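Non-structural maintenance of chromosomes element 4 (Xenopus laevis, PDB 7DG2) is a subunit of the Smc5/6 complex, shaped by the Nse1 and Nse3 dimer, and probably takes part in repairing DNA double-strand breaks by homologous recombination. Local coordinates at the interface of chains B and A. Numbering follows the deposited sequence. Chains: chain A, Non-structural maintenance of chromosomes element 4; chain B, MAGE domain-containing protein.

The interface of chains B and A. Residues chain B 124, 127-128; chain A 13, 16-17, 20, 51.
B:Leu128, just past the end of helix 118-127, pushes its forked side chain between the two helices of chain A. Its CD2 branch reaches helix 9-20, lying 3.8 Å from CB of A:Thr13 and 3.9 Å from CG of A:Leu17, with the methyl CE of A:Met20 also in contact. The CD1 branch meets CH2 on the benzo end of A:Trp51, on helix 50-59, at 3.9 Å, the two side chains running nearly perpendicular, and also touches CD1 of A:Leu16 on helix 9-20. A branched leucine suits this place because its two methyls spread over separate sets of partners, while the flexible A:Met20, bent at chi3 (-72°), brings its methyl to the CD2 branch. Farther along, CG2 of A:Thr13 packs 3.5 Å from CG of B:Met124. Threonine is apt here, since its methyl faces this apolar flank while its hydroxyl serves the rim. With chi1 at 53°, OG1 sits between backbone N and carbonyl carbon and accepts a nearly straight 2.8 Å hydrogen bond from NE of B:Arg127, in the guanidinium plane. A leucine in place of that arginine would probably leave the threonine hydroxyl without this donor and weaken the polar edge. At the opposite rim, a water bridges the indole NE1 of A:Trp51 (3.0 Å) and the backbone O of B:Leu128. The patch joins both helices of this Nse4 segment to the MAGE protein, the Nse3 subunit, and so probably contributes to the way the Nse1 and Nse3 dimer shapes Nse4.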
loop_
_atom_site.group_PDB
_atom_site.type_symbol
_atom_site.label_atom_id
_atom_site.label_comp_id
_atom_site.label_asym_id
_atom_site.label_seq_id
_atom_site.Cartn_x
_atom_site.Cartn_y
_atom_site.Cartn_z
ATOM N N MET B 124 24.908 -7.220 -16.021
ATOM C CA MET B 124 24.386 -5.860 -16.122
ATOM C C MET B 124 24.177 -5.244 -14.743
ATOM O O MET B 124 24.640 -4.131 -14.472
ATOM C CB MET B 124 23.069 -5.860 -16.912
ATOM C CG MET B 124 22.373 -4.492 -16.978
ATOM S SD MET B 124 20.820 -4.504 -17.918
ATOM C CE MET B 124 19.805 -5.513 -16.836
ATOM N N ARG B 127 27.005 -3.572 -12.655
ATOM C CA ARG B 127 27.371 -2.191 -12.944
ATOM C C ARG B 127 26.452 -1.195 -12.246
ATOM O O ARG B 127 26.815 -0.022 -12.108
ATOM C CB ARG B 127 27.376 -1.953 -14.454
ATOM C CG ARG B 127 28.424 -2.784 -15.183
ATOM C CD ARG B 127 28.630 -2.326 -16.620
ATOM N NE ARG B 127 27.452 -2.555 -17.453
ATOM C CZ ARG B 127 27.127 -3.732 -17.980
ATOM N NH1 ARG B 127 26.035 -3.851 -18.726
ATOM N NH2 ARG B 127 27.894 -4.796 -17.765
ATOM N N LEU B 128 25.276 -1.634 -11.805
ATOM C CA LEU B 128 24.400 -0.824 -10.974
ATOM C C LEU B 128 24.617 -1.094 -9.488
ATOM O O LEU B 128 23.769 -0.726 -8.666
ATOM C CB LEU B 128 22.940 -1.064 -11.368
ATOM C CG LEU B 128 22.671 -0.885 -12.864
ATOM C CD1 LEU B 128 21.225 -1.222 -13.213
ATOM C CD2 LEU B 128 22.997 0.536 -13.299
ATOM N N THR A 13 23.654 0.865 -18.831
ATOM C CA THR A 13 23.846 1.099 -17.401
ATOM C C THR A 13 24.531 2.433 -17.146
ATOM O O THR A 13 24.264 3.075 -16.127
ATOM C CB THR A 13 24.642 -0.021 -16.728
ATOM O OG1 THR A 13 25.865 -0.248 -17.435
ATOM C CG2 THR A 13 23.820 -1.307 -16.657
ATOM N N LEU A 16 21.680 4.840 -17.198
ATOM C CA LEU A 16 20.847 4.694 -16.006
ATOM C C LEU A 16 21.485 5.393 -14.813
ATOM O O LEU A 16 20.810 6.104 -14.061
ATOM C CB LEU A 16 20.607 3.213 -15.692
ATOM C CG LEU A 16 19.656 2.453 -16.622
ATOM C CD1 LEU A 16 19.808 0.926 -16.461
ATOM C CD2 LEU A 16 18.226 2.873 -16.340
ATOM N N LEU A 17 22.788 5.184 -14.614
ATOM C CA LEU A 17 23.467 5.799 -13.475
ATOM C C LEU A 17 23.409 7.317 -13.550
ATOM O O LEU A 17 23.220 7.986 -12.527
ATOM C CB LEU A 17 24.916 5.324 -13.398
ATOM C CG LEU A 17 25.089 3.846 -13.034
ATOM C CD1 LEU A 17 26.506 3.380 -13.326
ATOM C CD2 LEU A 17 24.734 3.625 -11.575
ATOM N N MET A 20 20.010 8.330 -12.576
ATOM C CA MET A 20 19.845 8.109 -11.149
ATOM C C MET A 20 20.625 9.105 -10.302
ATOM O O MET A 20 20.368 9.206 -9.098
ATOM C CB MET A 20 20.262 6.683 -10.803
ATOM C CG MET A 20 19.226 5.662 -11.232
ATOM S SD MET A 20 19.675 3.974 -10.858
ATOM C CE MET A 20 20.953 3.683 -12.042
ATOM N N TRP A 51 17.204 4.671 -6.640
ATOM C CA TRP A 51 16.281 3.658 -7.143
ATOM C C TRP A 51 14.837 4.139 -7.088
ATOM O O TRP A 51 14.035 3.791 -7.965
ATOM C CB TRP A 51 16.457 2.349 -6.366
ATOM C CG TRP A 51 17.719 1.639 -6.742
ATOM C CD1 TRP A 51 18.892 1.611 -6.036
ATOM C CD2 TRP A 51 17.953 0.886 -7.937
ATOM N NE1 TRP A 51 19.830 0.874 -6.713
ATOM C CE2 TRP A 51 19.281 0.420 -7.884
ATOM C CE3 TRP A 51 17.163 0.551 -9.045
ATOM C CZ2 TRP A 51 19.839 -0.359 -8.897
ATOM C CZ3 TRP A 51 17.722 -0.223 -10.051
ATOM C CH2 TRP A 51 19.046 -0.671 -9.968
HETATM O O HOH W 1 22.622 0.031 -6.159
#